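Local structure of gram-negative insecticidal protein (Chromobacterium piscinae, 6FBM) at residues T111-S123 with Q308-M320. The protein is an insecticidal toxin of the MACPF family and probably acts by forming pores in target-cell membranes. Numbering follows the deposited sequence.
Sequences TTDQQLTEITYSS and QQSIPKVDKVLLM
Lys313 reaches the C-terminal end of helix 111-115 and takes two carbonyls with its ammonium group: that of Gln114, within the last turn of the helix, and that of Leu116, the first residue beyond it. NZ donates to Gln114 O at 2.8 Å and to Leu116 O at 2.7 Å, approaching the latter from above the carbonyl plane rather than within it. Tyr121 OH lies 3.0 Å from NZ, which sits at the edge of the tyrosine ring, near its plane. The lysine chain bends at both chi2 and chi3 (-57° and -58°), which curls it back over the turn and lays CE 3.2 Å from Gln115 O. That carbonyl is taken by the backbone instead: Val314 N donates to Gln115 O at 2.9 Å, with an N-H...O angle of 163°. A CA-H...O contact from Lys313 CA, also to Gln115 O, adds to the grip. The ammonium group would probably offset the partial negative charge of the helix dipole at this end.

Residues 308-317 belong to the loop running from helix 300-304 to strand 318-321 of a mixed sheet, consistent with a connection between the MACPF part and the C-terminal beta-rich part, probably the beta-tripod; the contact lashes this loop to the helix and turn leading into the long strand 120-134. Along it, Ile311 CG2 packs 3.6 Å from Gln114 O, the Gln115 side chain crosses the Pro312 ring, and Leu116 CD2 lies beside Val314. Thr117 CG2 meets Val317 CG1 at 3.5 Å, the two side chains crossing nearly at right angles.

Farther out, Ile119 CG2 covers one face of the Tyr121 ring. Gln115 has its amide fixed by His526 and Gln527 near the C-terminus, and Glu82 of helix 81-88 accepts a hydrogen bond from Ile311 N.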
ATOM      1  N   THR A 111     -12.713 -20.979 -34.805  1.00 19.21           N
ATOM      2  CA  THR A 111     -12.614 -22.239 -35.472  1.00 19.46           C
ATOM      3  C   THR A 111     -13.358 -22.205 -36.838  1.00 19.70           C
ATOM      4  O   THR A 111     -12.905 -22.793 -37.806  1.00 18.83           O
ATOM      5  CB  THR A 111     -13.102 -23.381 -34.547  1.00 19.20           C
ATOM      6  OG1 THR A 111     -12.653 -24.631 -35.103  1.00 19.66           O
ATOM      7  CG2 THR A 111     -14.623 -23.371 -34.361  1.00 18.35           C
ATOM      8  N   THR A 112     -14.465 -21.481 -36.919  1.00 20.42           N
ATOM      9  CA  THR A 112     -15.158 -21.304 -38.192  1.00 21.88           C
ATOM     10  C   THR A 112     -14.239 -20.660 -39.275  1.00 20.43           C
ATOM     11  O   THR A 112     -14.072 -21.210 -40.373  1.00 19.69           O
ATOM     12  CB  THR A 112     -16.469 -20.487 -37.986  1.00 24.78           C
ATOM     13  OG1 THR A 112     -17.396 -21.251 -37.200  1.00 24.52           O
ATOM     14  CG2 THR A 112     -17.149 -20.167 -39.332  1.00 25.74           C
ATOM     15  N   ASP A 113     -13.621 -19.527 -38.932  1.00 19.38           N
ATOM     16  CA  ASP A 113     -12.728 -18.814 -39.853  1.00 18.67           C
ATOM     17  C   ASP A 113     -11.541 -19.646 -40.267  1.00 19.12           C
ATOM     18  O   ASP A 113     -11.065 -19.528 -41.388  1.00 19.18           O
ATOM     19  CB  ASP A 113     -12.242 -17.489 -39.247  1.00 18.23           C
ATOM     20  CG  ASP A 113     -13.349 -16.452 -39.135  1.00 18.58           C
ATOM     21  OD1 ASP A 113     -14.318 -16.517 -39.873  1.00 20.08           O
ATOM     22  OD2 ASP A 113     -13.274 -15.549 -38.305  1.00 20.31           O
ATOM     23  N   GLN A 114     -11.043 -20.482 -39.366  1.00 19.18           N
ATOM     24  CA  GLN A 114      -9.936 -21.360 -39.697  1.00 19.32           C
ATOM     25  C   GLN A 114     -10.309 -22.307 -40.827  1.00 18.91           C
ATOM     26  O   GLN A 114      -9.518 -22.557 -41.726  1.00 19.46           O
ATOM     27  CB  GLN A 114      -9.509 -22.166 -38.469  1.00 20.17           C
ATOM     28  CG  GLN A 114      -8.792 -21.371 -37.398  1.00 19.71           C
ATOM     29  CD  GLN A 114      -8.583 -22.175 -36.136  1.00 20.18           C
ATOM     30  OE1 GLN A 114      -9.057 -21.798 -35.055  1.00 21.38           O
ATOM     31  NE2 GLN A 114      -7.875 -23.297 -36.258  1.00 19.23           N
ATOM     32  N   GLN A 115     -11.524 -22.824 -40.759  1.00 19.06           N
ATOM     33  CA  GLN A 115     -11.998 -23.811 -41.710  1.00 20.09           C
ATOM     34  C   GLN A 115     -12.573 -23.168 -42.982  1.00 19.24           C
ATOM     35  O   GLN A 115     -12.512 -23.763 -44.049  1.00 21.00           O
ATOM     36  CB  GLN A 115     -13.055 -24.693 -41.061  1.00 20.30           C
ATOM     37  CG  GLN A 115     -12.609 -25.402 -39.808  1.00 20.72           C
ATOM     38  CD  GLN A 115     -13.695 -26.347 -39.289  1.00 21.97           C
ATOM     39  OE1 GLN A 115     -13.729 -27.544 -39.628  1.00 23.60           O
ATOM     40  NE2 GLN A 115     -14.558 -25.832 -38.423  1.00 23.34           N
ATOM     41  N   LEU A 116     -13.147 -21.975 -42.869  1.00 17.02           N
ATOM     42  CA  LEU A 116     -13.610 -21.278 -44.060  1.00 16.19           C
ATOM     43  C   LEU A 116     -12.494 -21.001 -45.057  1.00 15.44           C
ATOM     44  O   LEU A 116     -11.316 -20.898 -44.710  1.00 16.26           O
ATOM     45  CB  LEU A 116     -14.333 -19.975 -43.713  1.00 15.44           C
ATOM     46  CG  LEU A 116     -15.724 -20.186 -43.124  1.00 15.77           C
ATOM     47  CD1 LEU A 116     -16.348 -18.828 -42.805  1.00 15.51           C
ATOM     48  CD2 LEU A 116     -16.601 -20.995 -44.117  1.00 15.61           C
ATOM     49  N   THR A 117     -12.899 -20.870 -46.295  1.00 14.54           N
ATOM     50  CA  THR A 117     -12.015 -20.569 -47.379  1.00 14.22           C
ATOM     51  C   THR A 117     -12.316 -19.114 -47.757  1.00 13.66           C
ATOM     52  O   THR A 117     -13.250 -18.514 -47.205  1.00 12.84           O
ATOM     53  CB  THR A 117     -12.190 -21.628 -48.491  1.00 14.42           C
ATOM     54  OG1 THR A 117     -11.051 -21.638 -49.333  1.00 14.93           O
ATOM     55  CG2 THR A 117     -13.405 -21.414 -49.319  1.00 14.17           C
ATOM     56  N   GLU A 118     -11.487 -18.495 -48.606  1.00 13.59           N
ATOM     57  CA  GLU A 118     -11.607 -17.051 -48.898  1.00 14.06           C
ATOM     58  C   GLU A 118     -11.407 -16.109 -47.691  1.00 14.64           C
ATOM     59  O   GLU A 118     -11.816 -14.931 -47.723  1.00 14.04           O
ATOM     60  CB  GLU A 118     -12.976 -16.709 -49.539  1.00 13.67           C
ATOM     61  CG  GLU A 118     -13.425 -17.560 -50.719  1.00 13.14           C
ATOM     62  CD  GLU A 118     -12.555 -17.406 -51.944  1.00 13.31           C
ATOM     63  OE1 GLU A 118     -11.604 -16.582 -51.963  1.00 12.68           O
ATOM     64  OE2 GLU A 118     -12.853 -18.155 -52.902  1.00 13.48           O
ATOM     65  N   ILE A 119     -10.780 -16.627 -46.622  1.00 15.12           N
ATOM     66  CA  ILE A 119     -10.433 -15.843 -45.443  1.00 15.52           C
ATOM     67  C   ILE A 119      -8.939 -15.584 -45.542  1.00 15.76           C
ATOM     68  O   ILE A 119      -8.140 -16.480 -45.918  1.00 16.95           O
ATOM     69  CB  ILE A 119     -10.720 -16.601 -44.151  1.00 15.51           C
ATOM     70  CG1 ILE A 119     -12.203 -16.987 -44.063  1.00 15.60           C
ATOM     71  CG2 ILE A 119     -10.301 -15.793 -42.925  1.00 15.98           C
ATOM     72  CD1 ILE A 119     -13.167 -15.851 -43.869  1.00 15.33           C
ATOM     73  N   THR A 120      -8.556 -14.356 -45.221  1.00 16.07           N
ATOM     74  CA  THR A 120      -7.152 -14.016 -45.084  1.00 15.88           C
ATOM     75  C   THR A 120      -6.829 -13.985 -43.589  1.00 15.95           C
ATOM     76  O   THR A 120      -7.535 -13.334 -42.788  1.00 17.07           O
ATOM     77  CB  THR A 120      -6.823 -12.686 -45.754  1.00 16.02           C
ATOM     78  OG1 THR A 120      -7.153 -12.771 -47.157  1.00 17.39           O
ATOM     79  CG2 THR A 120      -5.332 -12.371 -45.601  1.00 16.46           C
ATOM     80  N   TYR A 121      -5.754 -14.690 -43.240  1.00 15.57           N
ATOM     81  CA  TYR A 121      -5.312 -14.839 -41.889  1.00 14.91           C
ATOM     82  C   TYR A 121      -4.115 -13.917 -41.704  1.00 14.59           C
ATOM     83  O   TYR A 121      -3.124 -14.032 -42.444  1.00 14.80           O
ATOM     84  CB  TYR A 121      -4.915 -16.307 -41.646  1.00 15.18           C
ATOM     85  CG  TYR A 121      -6.033 -17.262 -41.977  1.00 15.09           C
ATOM     86  CD1 TYR A 121      -7.083 -17.458 -41.097  1.00 15.29           C
ATOM     87  CD2 TYR A 121      -6.061 -17.945 -43.195  1.00 15.63           C
ATOM     88  CE1 TYR A 121      -8.118 -18.319 -41.402  1.00 15.50           C
ATOM     89  CE2 TYR A 121      -7.092 -18.805 -43.514  1.00 15.71           C
ATOM     90  CZ  TYR A 121      -8.123 -18.986 -42.611  1.00 15.98           C
ATOM     91  OH  TYR A 121      -9.174 -19.838 -42.917  1.00 16.30           O
ATOM     92  N   SER A 122      -4.207 -12.989 -40.745  1.00 13.74           N
ATOM     93  CA  SER A 122      -3.080 -12.110 -40.449  1.00 12.85           C
ATOM     94  C   SER A 122      -2.786 -12.137 -38.964  1.00 13.19           C
ATOM     95  O   SER A 122      -3.700 -12.096 -38.129  1.00 12.37           O
ATOM     96  CB  SER A 122      -3.353 -10.677 -40.902  1.00 12.58           C
ATOM     97  OG  SER A 122      -4.540 -10.156 -40.309  1.00 11.92           O
ATOM     98  N   SER A 123      -1.498 -12.191 -38.634  1.00 13.79           N
ATOM     99  CA  SER A 123      -1.021 -11.919 -37.285  1.00 14.51           C
ATOM    100  C   SER A 123      -0.114 -10.720 -37.375  1.00 15.52           C
ATOM    101  O   SER A 123       0.937 -10.785 -38.016  1.00 18.84           O
ATOM    102  CB  SER A 123      -0.270 -13.122 -36.734  1.00 14.76           C
ATOM    103  OG  SER A 123       0.485 -12.787 -35.570  1.00 15.33           O
ATOM    104  N   GLN A 308       0.803 -31.863 -37.401  1.00 27.16           N
ATOM    105  CA  GLN A 308       0.959 -31.493 -38.808  1.00 26.58           C
ATOM    106  C   GLN A 308      -0.246 -31.775 -39.704  1.00 27.69           C
ATOM    107  O   GLN A 308      -0.178 -31.473 -40.884  1.00 29.17           O
ATOM    108  CB  GLN A 308       2.195 -32.164 -39.403  1.00 25.44           C
ATOM    109  CG  GLN A 308       3.489 -31.833 -38.694  1.00 24.88           C
ATOM    110  CD  GLN A 308       3.633 -30.350 -38.419  1.00 24.43           C
ATOM    111  OE1 GLN A 308       4.029 -29.583 -39.294  1.00 24.28           O
ATOM    112  NE2 GLN A 308       3.305 -29.939 -37.201  1.00 23.22           N
ATOM    113  N   GLN A 309      -1.331 -32.350 -39.180  1.00 30.48           N
ATOM    114  CA  GLN A 309      -2.549 -32.530 -39.975  1.00 32.81           C
ATOM    115  C   GLN A 309      -3.020 -31.167 -40.457  1.00 31.95           C
ATOM    116  O   GLN A 309      -2.936 -30.182 -39.720  1.00 31.64           O
ATOM    117  CB  GLN A 309      -3.684 -33.184 -39.174  1.00 35.89           C
ATOM    118  CG  GLN A 309      -3.524 -34.677 -38.909  1.00 40.88           C
ATOM    119  CD  GLN A 309      -4.704 -35.257 -38.116  1.00 46.05           C
ATOM    120  OE1 GLN A 309      -5.737 -35.654 -38.680  1.00 48.32           O
ATOM    121  NE2 GLN A 309      -4.551 -35.299 -36.788  1.00 42.36           N
ATOM    122  N   SER A 310      -3.515 -31.126 -41.692  1.00 28.82           N
ATOM    123  CA  SER A 310      -4.116 -29.918 -42.245  1.00 26.51           C
ATOM    124  C   SER A 310      -5.388 -29.542 -41.495  1.00 26.34           C
ATOM    125  O   SER A 310      -6.078 -30.395 -40.918  1.00 23.58           O
ATOM    126  CB  SER A 310      -4.432 -30.095 -43.723  1.00 27.61           C
ATOM    127  OG  SER A 310      -3.243 -29.930 -44.486  1.00 29.93           O
ATOM    128  N   ILE A 311      -5.680 -28.244 -41.502  1.00 26.60           N
ATOM    129  CA  ILE A 311      -6.926 -27.738 -40.969  1.00 26.21           C
ATOM    130  C   ILE A 311      -7.986 -28.136 -41.980  1.00 28.11           C
ATOM    131  O   ILE A 311      -7.763 -27.984 -43.188  1.00 31.02           O
ATOM    132  CB  ILE A 311      -6.901 -26.203 -40.816  1.00 25.96           C
ATOM    133  CG1 ILE A 311      -5.753 -25.759 -39.892  1.00 27.72           C
ATOM    134  CG2 ILE A 311      -8.246 -25.668 -40.322  1.00 26.03           C
ATOM    135  CD1 ILE A 311      -5.761 -26.367 -38.500  1.00 27.29           C
ATOM    136  N   PRO A 312      -9.110 -28.693 -41.517  1.00 30.51           N
ATOM    137  CA  PRO A 312     -10.185 -29.002 -42.458  1.00 30.87           C
ATOM    138  C   PRO A 312     -10.786 -27.726 -43.082  1.00 33.26           C
ATOM    139  O   PRO A 312     -11.005 -26.743 -42.367  1.00 34.31           O
ATOM    140  CB  PRO A 312     -11.212 -29.758 -41.600  1.00 29.54           C
ATOM    141  CG  PRO A 312     -10.882 -29.443 -40.178  1.00 30.70           C
ATOM    142  CD  PRO A 312      -9.392 -29.218 -40.164  1.00 30.99           C
ATOM    143  N   LYS A 313     -11.030 -27.754 -44.399  1.00 32.81           N
ATOM    144  CA  LYS A 313     -11.521 -26.586 -45.123  1.00 33.26           C
ATOM    145  C   LYS A 313     -12.908 -26.816 -45.706  1.00 32.78           C
ATOM    146  O   LYS A 313     -13.235 -27.920 -46.132  1.00 33.04           O
ATOM    147  CB  LYS A 313     -10.555 -26.228 -46.256  1.00 33.78           C
ATOM    148  CG  LYS A 313      -9.121 -25.963 -45.839  1.00 34.54           C
ATOM    149  CD  LYS A 313      -9.009 -24.850 -44.804  1.00 35.75           C
ATOM    150  CE  LYS A 313      -9.603 -23.514 -45.270  1.00 34.21           C
ATOM    151  NZ  LYS A 313      -9.070 -22.356 -44.522  1.00 35.34           N
ATOM    152  N   VAL A 314     -13.713 -25.753 -45.709  1.00 30.51           N
ATOM    153  CA  VAL A 314     -14.992 -25.701 -46.396  1.00 30.46           C
ATOM    154  C   VAL A 314     -14.685 -25.031 -47.729  1.00 31.89           C
ATOM    155  O   VAL A 314     -14.638 -23.817 -47.826  1.00 31.70           O
ATOM    156  CB  VAL A 314     -16.017 -24.868 -45.592  1.00 30.34           C
ATOM    157  CG1 VAL A 314     -17.278 -24.614 -46.400  1.00 30.25           C
ATOM    158  CG2 VAL A 314     -16.349 -25.592 -44.302  1.00 30.95           C
ATOM    159  N   ASP A 315     -14.447 -25.849 -48.750  1.00 32.06           N
ATOM    160  CA  ASP A 315     -14.271 -25.383 -50.129  1.00 30.32           C
ATOM    161  C   ASP A 315     -15.608 -25.107 -50.837  1.00 28.58           C
ATOM    162  O   ASP A 315     -15.665 -24.261 -51.740  1.00 33.44           O
ATOM    163  CB  ASP A 315     -13.461 -26.416 -50.917  1.00 30.83           C
ATOM    164  CG  ASP A 315     -12.049 -26.567 -50.405  1.00 29.63           C
ATOM    165  OD1 ASP A 315     -11.320 -25.567 -50.343  1.00 28.28           O
ATOM    166  OD2 ASP A 315     -11.669 -27.703 -50.100  1.00 31.41           O
ATOM    167  N   LYS A 316     -16.664 -25.804 -50.420  1.00 24.27           N
ATOM    168  CA  LYS A 316     -17.962 -25.693 -51.035  1.00 23.74           C
ATOM    169  C   LYS A 316     -18.665 -24.481 -50.430  1.00 21.78           C
ATOM    170  O   LYS A 316     -19.342 -24.590 -49.401  1.00 19.79           O
ATOM    171  CB  LYS A 316     -18.781 -26.973 -50.803  1.00 25.22           C
ATOM    172  CG  LYS A 316     -18.125 -28.291 -51.232  1.00 25.65           C
ATOM    173  CD  LYS A 316     -18.465 -28.634 -52.650  1.00 26.84           C
ATOM    174  CE  LYS A 316     -17.595 -29.732 -53.262  1.00 28.66           C
ATOM    175  NZ  LYS A 316     -18.185 -31.088 -53.056  1.00 28.47           N
ATOM    176  N   VAL A 317     -18.508 -23.322 -51.071  1.00 19.67           N
ATOM    177  CA  VAL A 317     -19.009 -22.056 -50.500  1.00 18.93           C
ATOM    178  C   VAL A 317     -20.179 -21.427 -51.202  1.00 18.36           C
ATOM    179  O   VAL A 317     -20.721 -20.423 -50.721  1.00 20.16           O
ATOM    180  CB  VAL A 317     -17.884 -21.013 -50.391  1.00 18.42           C
ATOM    181  CG1 VAL A 317     -16.854 -21.485 -49.384  1.00 17.27           C
ATOM    182  CG2 VAL A 317     -17.235 -20.710 -51.762  1.00 19.58           C
ATOM    183  N   LEU A 318     -20.593 -22.014 -52.323  1.00 18.16           N
ATOM    184  CA  LEU A 318     -21.788 -21.582 -53.019  1.00 16.29           C
ATOM    185  C   LEU A 318     -22.844 -22.635 -52.840  1.00 16.20           C
ATOM    186  O   LEU A 318     -22.655 -23.788 -53.188  1.00 16.92           O
ATOM    187  CB  LEU A 318     -21.486 -21.342 -54.488  1.00 15.62           C
ATOM    188  CG  LEU A 318     -20.580 -20.152 -54.794  1.00 15.70           C
ATOM    189  CD1 LEU A 318     -20.247 -20.067 -56.284  1.00 14.95           C
ATOM    190  CD2 LEU A 318     -21.211 -18.845 -54.330  1.00 15.87           C
ATOM    191  N   LEU A 319     -23.967 -22.206 -52.296  1.00 16.86           N
ATOM    192  CA  LEU A 319     -25.128 -23.042 -52.140  1.00 17.80           C
ATOM    193  C   LEU A 319     -25.933 -22.906 -53.416  1.00 19.25           C
ATOM    194  O   LEU A 319     -26.436 -21.825 -53.726  1.00 18.95           O
ATOM    195  CB  LEU A 319     -25.910 -22.546 -50.934  1.00 17.83           C
ATOM    196  CG  LEU A 319     -27.131 -23.308 -50.435  1.00 17.63           C
ATOM    197  CD1 LEU A 319     -26.816 -24.748 -50.104  1.00 17.73           C
ATOM    198  CD2 LEU A 319     -27.702 -22.565 -49.241  1.00 17.36           C
ATOM    199  N   MET A 320     -26.054 -24.014 -54.148  1.00 20.79           N
ATOM    200  CA  MET A 320     -26.793 -24.053 -55.416  1.00 20.94           C
ATOM    201  C   MET A 320     -28.232 -24.571 -55.261  1.00 22.08           C
ATOM    202  O   MET A 320     -28.522 -25.525 -54.527  1.00 23.81           O
ATOM    203  CB  MET A 320     -26.068 -24.948 -56.407  1.00 20.72           C
ATOM    204  CG  MET A 320     -26.580 -24.838 -57.814  1.00 21.56           C
ATOM    205  SD  MET A 320     -25.506 -25.691 -58.987  1.00 21.29           S
ATOM    206  CE  MET A 320     -25.692 -27.408 -58.475  1.00 21.84           C
TER